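Local coordinates for dehalogenase-like hydrolase (Ralstonia solanacearum, PDB 3UMB), which catalyses the hydrolytic dehalogenation of L-2-haloacids, probably yielding the matching (R)-2-hydroxy acids and a halide ion, at the interface of chains A and B. Sequence-based numbering; all coordinates share one arbitrary frame. Chains: chain A/B, dehalogenase-like hydrolase.

Contact 1: the interface of chains A and B. Residues chain A 47, 51, 70, 74; chain B 205-207.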
loop_
_atom_site.group_PDB
_atom_site.type_symbol
_atom_site.label_atom_id
_atom_site.label_comp_id
_atom_site.label_asym_id
_atom_site.label_seq_id
_atom_site.Cartn_x
_atom_site.Cartn_y
_atom_site.Cartn_z
ATOM N N TYR A 47 0.648 6.138 -0.503
ATOM C CA TYR A 47 -0.209 7.223 -0.959
ATOM C C TYR A 47 -0.639 7.064 -2.403
ATOM O O TYR A 47 -1.771 7.369 -2.718
ATOM C CB TYR A 47 0.419 8.604 -0.724
ATOM C CG TYR A 47 0.518 9.058 0.743
ATOM C CD1 TYR A 47 -0.113 8.352 1.797
ATOM C CD2 TYR A 47 1.188 10.223 1.084
ATOM C CE1 TYR A 47 -0.008 8.783 3.158
ATOM C CE2 TYR A 47 1.291 10.663 2.442
ATOM C CZ TYR A 47 0.680 9.948 3.453
ATOM O OH TYR A 47 0.767 10.407 4.751
ATOM N N ARG A 51 -4.758 6.568 -3.031
ATOM C CA ARG A 51 -5.394 7.427 -4.033
ATOM C C ARG A 51 -6.033 6.713 -5.222
ATOM O O ARG A 51 -7.160 7.050 -5.611
ATOM C CB ARG A 51 -4.372 8.442 -4.572
ATOM C CG ARG A 51 -3.956 9.481 -3.508
ATOM C CD ARG A 51 -2.988 10.554 -4.039
ATOM N NE ARG A 51 -2.783 11.642 -3.083
ATOM C CZ ARG A 51 -3.635 12.636 -2.863
ATOM N NH1 ARG A 51 -4.752 12.728 -3.567
ATOM N NH2 ARG A 51 -3.356 13.558 -1.941
ATOM N N ASP A 70 4.301 15.228 -0.177
ATOM C CA ASP A 70 3.377 14.770 0.866
ATOM C C ASP A 70 3.997 13.676 1.739
ATOM O O ASP A 70 3.960 13.752 2.960
ATOM C CB ASP A 70 2.094 14.229 0.257
ATOM C CG ASP A 70 1.322 15.262 -0.487
ATOM O OD1 ASP A 70 1.607 16.437 -0.231
ATOM O OD2 ASP A 70 0.472 14.903 -1.349
ATOM N N TYR A 74 4.892 14.004 5.660
ATOM C CA TYR A 74 4.354 13.123 6.700
ATOM C C TYR A 74 5.536 12.462 7.450
ATOM O O TYR A 74 5.553 12.416 8.691
ATOM C CB TYR A 74 3.431 12.041 6.156
ATOM C CG TYR A 74 3.069 11.053 7.224
ATOM C CD1 TYR A 74 1.921 11.225 7.972
ATOM C CD2 TYR A 74 3.864 9.953 7.475
ATOM C CE1 TYR A 74 1.570 10.355 8.978
ATOM C CE2 TYR A 74 3.537 9.044 8.477
ATOM C CZ TYR A 74 2.366 9.271 9.243
ATOM O OH TYR A 74 1.988 8.424 10.265
ATOM N N PRO B 205 -1.623 13.502 11.099
ATOM C CA PRO B 205 -2.548 13.186 10.028
ATOM C C PRO B 205 -1.835 12.807 8.736
ATOM O O PRO B 205 -0.793 13.326 8.424
ATOM C CB PRO B 205 -3.350 14.480 9.833
ATOM C CG PRO B 205 -3.286 15.176 11.145
ATOM C CD PRO B 205 -1.918 14.824 11.703
ATOM N N GLU B 206 -2.426 11.892 7.992
ATOM C CA GLU B 206 -1.903 11.515 6.687
ATOM C C GLU B 206 -1.934 12.735 5.785
ATOM O O GLU B 206 -2.846 13.539 5.851
ATOM C CB GLU B 206 -2.708 10.375 6.067
ATOM C CG GLU B 206 -2.640 9.085 6.826
ATOM C CD GLU B 206 -1.247 8.441 6.896
ATOM O OE1 GLU B 206 -0.275 8.870 6.267
ATOM O OE2 GLU B 206 -1.118 7.448 7.597
ATOM N N ALA B 207 -0.906 12.865 4.944
ATOM C CA ALA B 207 -0.814 13.989 4.032
ATOM C C ALA B 207 -1.579 13.579 2.760
ATOM O O ALA B 207 -0.996 13.236 1.758
ATOM C CB ALA B 207 0.692 14.351 3.750
HETATM O O HOH W 1 -0.616 12.427 -1.196
#

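Contact 2: the interface of chains A and B. Residues chain A 53-54, 56; chain B 157-158.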
loop_
_atom_site.group_PDB
_atom_site.type_symbol
_atom_site.label_atom_id
_atom_site.label_comp_id
_atom_site.label_asym_id
_atom_site.label_seq_id
_atom_site.Cartn_x
_atom_site.Cartn_y
_atom_site.Cartn_z
ATOM N N LEU A 53 -6.805 3.483 -5.612
ATOM C CA LEU A 53 -7.814 2.572 -5.104
ATOM C C LEU A 53 -9.070 3.314 -4.760
ATOM O O LEU A 53 -10.134 2.771 -5.026
ATOM C CB LEU A 53 -7.311 1.724 -3.899
ATOM C CG LEU A 53 -8.022 0.395 -3.514
ATOM C CD1 LEU A 53 -8.371 -0.443 -4.727
ATOM C CD2 LEU A 53 -7.142 -0.479 -2.537
ATOM N N ALA A 54 -8.954 4.558 -4.273
ATOM C CA ALA A 54 -10.095 5.376 -3.813
ATOM C C ALA A 54 -10.873 6.001 -4.956
ATOM O O ALA A 54 -12.034 6.371 -4.763
ATOM C CB ALA A 54 -9.656 6.560 -2.836
ATOM N N PRO A 56 -10.983 4.955 -8.780
ATOM C CA PRO A 56 -10.545 4.053 -9.867
ATOM C C PRO A 56 -10.575 4.730 -11.250
ATOM O O PRO A 56 -10.032 4.189 -12.213
ATOM C CB PRO A 56 -11.561 2.935 -9.827
ATOM C CG PRO A 56 -12.302 3.084 -8.603
ATOM C CD PRO A 56 -12.195 4.464 -8.118
ATOM N N ALA B 157 -11.416 1.138 -1.861
ATOM C CA ALA B 157 -12.283 1.030 -3.010
ATOM C C ALA B 157 -13.695 1.536 -2.722
ATOM O O ALA B 157 -14.251 1.155 -1.700
ATOM C CB ALA B 157 -12.332 -0.497 -3.444
ATOM N N PRO B 158 -14.280 2.388 -3.608
ATOM C CA PRO B 158 -15.647 2.910 -3.341
ATOM C C PRO B 158 -16.683 1.815 -3.012
ATOM O O PRO B 158 -17.546 2.026 -2.176
ATOM C CB PRO B 158 -16.043 3.608 -4.642
ATOM C CG PRO B 158 -14.743 4.087 -5.238
ATOM C CD PRO B 158 -13.628 3.135 -4.708
#

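Contact 3: the interface of chains A and B. Residues chain A 183, 190, 206-208; chain B 47, 50-51.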
loop_
_atom_site.group_PDB
_atom_site.type_symbol
_atom_site.label_atom_id
_atom_site.label_comp_id
_atom_site.label_asym_id
_atom_site.label_seq_id
_atom_site.Cartn_x
_atom_site.Cartn_y
_atom_site.Cartn_z
ATOM N N TRP A 183 6.424 -6.341 -6.202
ATOM C CA TRP A 183 4.982 -6.170 -6.395
ATOM C C TRP A 183 4.689 -5.818 -7.859
ATOM O O TRP A 183 3.702 -6.256 -8.439
ATOM C CB TRP A 183 4.389 -5.132 -5.428
ATOM C CG TRP A 183 5.015 -3.749 -5.473
ATOM C CD1 TRP A 183 6.002 -3.284 -4.650
ATOM C CD2 TRP A 183 4.701 -2.673 -6.371
ATOM N NE1 TRP A 183 6.372 -2.005 -5.027
ATOM C CE2 TRP A 183 5.558 -1.597 -6.051
ATOM C CE3 TRP A 183 3.798 -2.525 -7.428
ATOM C CZ2 TRP A 183 5.509 -0.358 -6.722
ATOM C CZ3 TRP A 183 3.776 -1.307 -8.141
ATOM C CH2 TRP A 183 4.636 -0.242 -7.777
ATOM N N TRP A 190 0.500 -10.403 -14.133
ATOM C CA TRP A 190 -0.972 -10.486 -14.175
ATOM C C TRP A 190 -1.473 -9.798 -15.447
ATOM O O TRP A 190 -2.358 -10.250 -16.094
ATOM C CB TRP A 190 -1.613 -9.759 -12.949
ATOM C CG TRP A 190 -1.697 -10.530 -11.651
ATOM C CD1 TRP A 190 -1.741 -11.895 -11.488
ATOM C CD2 TRP A 190 -1.816 -9.977 -10.326
ATOM N NE1 TRP A 190 -1.823 -12.217 -10.154
ATOM C CE2 TRP A 190 -1.897 -11.058 -9.425
ATOM C CE3 TRP A 190 -1.827 -8.672 -9.813
ATOM C CZ2 TRP A 190 -1.983 -10.871 -8.060
ATOM C CZ3 TRP A 190 -1.911 -8.495 -8.452
ATOM C CH2 TRP A 190 -1.993 -9.586 -7.593
ATOM N N GLU A 206 7.172 -12.128 -3.558
ATOM C CA GLU A 206 5.926 -11.715 -2.928
ATOM C C GLU A 206 4.960 -12.886 -2.957
ATOM O O GLU A 206 4.923 -13.643 -3.910
ATOM C CB GLU A 206 5.315 -10.505 -3.631
ATOM C CG GLU A 206 6.144 -9.259 -3.552
ATOM C CD GLU A 206 6.340 -8.695 -2.137
ATOM O OE1 GLU A 206 5.756 -9.143 -1.146
ATOM O OE2 GLU A 206 7.101 -7.746 -2.007
ATOM N N ALA A 207 4.183 -13.028 -1.882
ATOM C CA ALA A 207 3.221 -14.109 -1.782
ATOM C C ALA A 207 1.925 -13.596 -2.437
ATOM O O ALA A 207 0.983 -13.235 -1.770
ATOM C CB ALA A 207 3.021 -14.536 -0.280
ATOM N N LEU A 208 1.929 -13.550 -3.768
ATOM C CA LEU A 208 0.803 -13.053 -4.579
ATOM C C LEU A 208 0.222 -14.127 -5.503
ATOM O O LEU A 208 -0.611 -13.813 -6.336
ATOM C CB LEU A 208 1.194 -11.794 -5.377
ATOM C CG LEU A 208 1.391 -10.481 -4.561
ATOM C CD1 LEU A 208 2.123 -9.415 -5.393
ATOM C CD2 LEU A 208 0.143 -9.891 -4.000
ATOM N N TYR B 47 -0.784 -6.132 0.376
ATOM C CA TYR B 47 -1.353 -7.145 -0.500
ATOM C C TYR B 47 -2.812 -6.892 -0.822
ATOM O O TYR B 47 -3.216 -7.121 -1.943
ATOM C CB TYR B 47 -1.150 -8.568 0.041
ATOM C CG TYR B 47 0.294 -9.099 0.016
ATOM C CD1 TYR B 47 1.340 -8.413 -0.650
ATOM C CD2 TYR B 47 0.616 -10.313 0.602
ATOM C CE1 TYR B 47 2.680 -8.916 -0.661
ATOM C CE2 TYR B 47 1.953 -10.824 0.589
ATOM C CZ TYR B 47 2.957 -10.129 -0.054
ATOM O OH TYR B 47 4.232 -10.655 -0.079
ATOM N N ILE B 50 -2.561 -3.991 -3.456
ATOM C CA ILE B 50 -1.976 -4.434 -4.703
ATOM C C ILE B 50 -3.036 -5.189 -5.507
ATOM O O ILE B 50 -3.242 -4.920 -6.698
ATOM C CB ILE B 50 -0.738 -5.353 -4.450
ATOM C CG1 ILE B 50 0.419 -4.548 -3.925
ATOM C CG2 ILE B 50 -0.325 -6.132 -5.745
ATOM C CD1 ILE B 50 1.562 -5.407 -3.467
ATOM N N ARG B 51 -3.684 -6.148 -4.857
ATOM C CA ARG B 51 -4.770 -6.922 -5.465
ATOM C C ARG B 51 -5.959 -6.116 -5.985
ATOM O O ARG B 51 -6.440 -6.373 -7.096
ATOM C CB ARG B 51 -5.293 -7.961 -4.460
ATOM C CG ARG B 51 -4.260 -9.072 -4.170
ATOM C CD ARG B 51 -4.782 -10.167 -3.222
ATOM N NE ARG B 51 -3.874 -11.311 -3.138
ATOM C CZ ARG B 51 -3.764 -12.268 -4.051
ATOM N NH1 ARG B 51 -4.545 -12.266 -5.120
ATOM N NH2 ARG B 51 -2.876 -13.248 -3.882
HETATM O O HOH W 2 -1.892 -12.302 -1.147
#

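Contact 4: the interface of chains A and B. Residues chain A 155-158, 190; chain B 50, 53-54.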
loop_
_atom_site.group_PDB
_atom_site.type_symbol
_atom_site.label_atom_id
_atom_site.label_comp_id
_atom_site.label_asym_id
_atom_site.label_seq_id
_atom_site.Cartn_x
_atom_site.Cartn_y
_atom_site.Cartn_z
ATOM N N LYS A 155 0.264 2.323 -10.909
ATOM C CA LYS A 155 0.403 0.881 -10.764
ATOM C C LYS A 155 -0.068 0.525 -9.387
ATOM O O LYS A 155 0.213 1.276 -8.437
ATOM C CB LYS A 155 1.860 0.437 -10.870
ATOM C CG LYS A 155 2.530 0.761 -12.210
ATOM C CD LYS A 155 4.035 0.920 -11.983
ATOM C CE LYS A 155 4.887 0.686 -13.214
ATOM N NZ LYS A 155 6.364 0.931 -12.854
ATOM N N THR A 156 -0.723 -0.621 -9.224
ATOM C CA THR A 156 -0.841 -1.690 -10.240
ATOM C C THR A 156 -2.064 -1.617 -11.175
ATOM O O THR A 156 -2.458 -2.628 -11.745
ATOM C CB THR A 156 -0.908 -3.021 -9.529
ATOM O OG1 THR A 156 -1.789 -2.881 -8.422
ATOM C CG2 THR A 156 0.485 -3.429 -8.960
ATOM N N ALA A 157 -2.671 -0.437 -11.303
ATOM C CA ALA A 157 -3.868 -0.226 -12.082
ATOM C C ALA A 157 -3.701 -0.670 -13.534
ATOM O O ALA A 157 -2.700 -0.311 -14.140
ATOM C CB ALA A 157 -4.223 1.321 -12.026
ATOM N N PRO A 158 -4.668 -1.445 -14.098
ATOM C CA PRO A 158 -4.521 -1.906 -15.504
ATOM C C PRO A 158 -4.203 -0.776 -16.505
ATOM O O PRO A 158 -3.439 -0.982 -17.433
ATOM C CB PRO A 158 -5.880 -2.517 -15.844
ATOM C CG PRO A 158 -6.414 -3.034 -14.531
ATOM C CD PRO A 158 -5.760 -2.171 -13.409
ATOM N N TRP A 190 0.500 -10.403 -14.133
ATOM C CA TRP A 190 -0.972 -10.486 -14.175
ATOM C C TRP A 190 -1.473 -9.798 -15.447
ATOM O O TRP A 190 -2.358 -10.250 -16.094
ATOM C CB TRP A 190 -1.613 -9.759 -12.949
ATOM C CG TRP A 190 -1.697 -10.530 -11.651
ATOM C CD1 TRP A 190 -1.741 -11.895 -11.488
ATOM C CD2 TRP A 190 -1.816 -9.977 -10.326
ATOM N NE1 TRP A 190 -1.823 -12.217 -10.154
ATOM C CE2 TRP A 190 -1.897 -11.058 -9.425
ATOM C CE3 TRP A 190 -1.827 -8.672 -9.813
ATOM C CZ2 TRP A 190 -1.983 -10.871 -8.060
ATOM C CZ3 TRP A 190 -1.911 -8.495 -8.452
ATOM C CH2 TRP A 190 -1.993 -9.586 -7.593
ATOM N N ILE B 50 -2.561 -3.991 -3.456
ATOM C CA ILE B 50 -1.976 -4.434 -4.703
ATOM C C ILE B 50 -3.036 -5.189 -5.507
ATOM O O ILE B 50 -3.242 -4.920 -6.698
ATOM C CB ILE B 50 -0.738 -5.353 -4.450
ATOM C CG1 ILE B 50 0.419 -4.548 -3.925
ATOM C CG2 ILE B 50 -0.325 -6.132 -5.745
ATOM C CD1 ILE B 50 1.562 -5.407 -3.467
ATOM N N LEU B 53 -6.228 -2.834 -6.566
ATOM C CA LEU B 53 -5.740 -1.897 -7.562
ATOM C C LEU B 53 -5.520 -2.588 -8.873
ATOM O O LEU B 53 -5.827 -1.977 -9.888
ATOM C CB LEU B 53 -4.461 -1.138 -7.102
ATOM C CG LEU B 53 -4.054 0.206 -7.771
ATOM C CD1 LEU B 53 -5.241 1.121 -7.993
ATOM C CD2 LEU B 53 -2.976 0.983 -6.917
ATOM N N ALA B 54 -5.093 -3.859 -8.853
ATOM C CA ALA B 54 -4.754 -4.637 -10.063
ATOM C C ALA B 54 -5.977 -5.162 -10.790
ATOM O O ALA B 54 -5.882 -5.479 -11.978
ATOM C CB ALA B 54 -3.814 -5.889 -9.751
HETATM O O HOH W 3 -3.733 -4.585 -13.201
#

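Contact 1: the interface of chains A and B
A:Tyr47 leans from helix 33-54 of one subunit onto the loop B:Pro205 to B:Ala207 of the other, in a two-fold interface between copies of the protein. With CG anti to the carbonyl carbon (chi1 -70°), its ring projects from the helix toward this loop. Outward from CB, one rim runs along B:Ala207: CD2 passes near the carbonyl oxygen, and CE2 comes to 4.0 Å from B:Ala207 CB. On the other rim, CE1 lies 4.0 Å from B:Glu206 CD, which sits in the plane of the ring; the carboxylate is turned almost perpendicular to it. At the tip, the phenol OH accepts the backbone N-H of B:Ala207, with 3.0 Å between B:Ala207 N and A:Tyr47 OH and 161° at the hydrogen. The same OH faces B:Glu206 OE1, but the modelled separation is too short to be trusted. A:Tyr74 receives that carboxylate on a ring face: B:Glu206 OE1 stands 3.6 Å above the plane, offset toward the rim, while B:Pro205 O meets the ring edge in plane, 3.5 Å from A:Tyr74 CD1. B:Ala207 CB packs on helix 64-78, 3.8 Å from A:Asp70 CB. Beside the ring, a water links both chains: it lies in the guanidinium plane of A:Arg51, bonded to NE and NH2. The water also bonds B:Ala207 O at 3.1 Å and the carboxylate oxygen A:Asp70 OD2 at 2.7 Å.

Contact 2: the interface of chains A and B
The pyrrolidine rings of A:Pro56 and B:Pro158, roughly perpendicular to each other, meet at their rims, with A:Pro56 CD 3.9 Å from B:Pro158 CG. Neither ring lies over a face of the other. A backbone carbonyl approaches the CG-CD edge of B:Pro158 obliquely: A:Ala54 O lies to one side of the ring plane, 3.6 Å from B:Pro158 CG. The preceding carbonyl approaches the same ring from its rim, A:Leu53 O lying 3.5 Å from B:Pro158 CD. This oxygen also comes to 3.4 Å from B:Ala157 CA, and so rests against the junction of the two residues. Both oxygens belong to the last turn of a helix, where carbonyls project along the axis; the partial negative charge of that end probably sits comfortably against the CD of B:Pro158 and the CA of B:Ala157. The side chain of A:Leu53, its CG anti to the backbone N (chi1 -160°), turns toward the start of the opposing segment. CG stands 3.8 Å from B:Ala157 N, and CD1 touches the methyl at 4.2 Å between A:Leu53 CD1 and B:Ala157 CB. Small side chains and compact rings let the backbones come close here. In the fold, the C-terminal end of helix 33-54 and the loop residue A:Pro56 beyond it abut the first residue of helix 158-161 in the other subunit.

Contact 3: the interface of chains A and B
A two-fold homodimeric interface, probably the biological one, is closed here by B:Ile50, B:Tyr47 and B:Arg51 packing against A:Leu208, A:Trp183 and A:Trp190; it joins the two subunits through a mainly apolar seam. A:Leu208 sends its CD2 methyl over one face of the B:Tyr47 ring, near the CG-CD1 side, 3.9 Å from B:Tyr47 CD1. The other branch, A:Leu208 CD1, reaches B:Ile50 CG2 at 4.1 Å. The two branches of B:Ile50 divide the work. With CG1 anti to the carbonyl carbon (chi1 -71°), B:Ile50 CD1 runs out to 3.5 Å from A:Trp183 CB, while B:Ile50 CG2 turns to the six-membered ring of A:Trp190, 3.9 Å from A:Trp190 CZ3. B:Arg51 is extended from CG to NE and crosses A:Trp190 at about a right angle, its CG 4.1 Å from A:Trp190 CH2. Its guanidinium, tilted 50° to the indole, holds a water in its plane through NE and NH2; that water bonds A:Ala207 O. The phenol of B:Tyr47 accepts A:Ala207 N-H, as in the symmetric twin. In the fold, helix 33-54 of one subunit packs into the groove formed by helix 182-191 and the loop A:Glu206 to A:Leu208 of the other.

Contact 4: the interface of chains A and B
B:Ala54 CB and A:Trp190 form the apolar centre: the methyl stands beside the CE3-CZ3 rim of the indole and to one side of its plane, 3.4 Å from A:Trp190 CE3. A:Thr156 borders the methyl on another side, with 4.1 Å between A:Thr156 CB and B:Ala54 CB. Farther along, B:Leu53 lays its branched end against the backbone of the opposing loop. Its CG lies 3.7 Å from A:Thr156 N, and the CD2 methyl of B:Leu53 is 3.5 Å from A:Lys155 O. That loop contains a cis peptide between A:Lys155 and A:Thr156, A:Lys155 being the conserved lysine of haloacid dehalogenase motif III. The polar rim begins at the hydroxyl of A:Thr156, set between the backbone N and the carbonyl carbon (chi1 44°). OG1 donates to B:Ile50 O at 3.0 Å, meeting a lone pair in the carbonyl plane with a C=O...O angle of 128°. The bond fixes the rotation of the threonine and adds a partner to a carbonyl of the last helical turns. A water completes the rim, 2.8 Å from A:Thr156 O and 2.6 Å from B:Ala54 O, joining a helix-end carbonyl to the loop. In the fold, the C-terminal turns of helix 33-54 rest against the loop leading into helix 158-161 and against A:Trp190, near the C-terminal end of helix 182-191.

Helix 33-54 takes part in all four contacts, contributed by chain A to contact 1 and contact 2 and by chain B to contact 3 and contact 4. Contact 3 and contact 4, with C-alpha centres about 9 Å apart, share A:Trp190 and B:Ile50. The two-fold axis repeats links with the chains exchanged: contact 1 and contact 3, about 23 Å apart between centres, use the same tyrosine, arginine and loop, and contact 2 and contact 4, about 12 Å apart, the same leucine and alanine of the helix end and the same alanine-proline segment. Helix 33-54 thus probably organises the dimer.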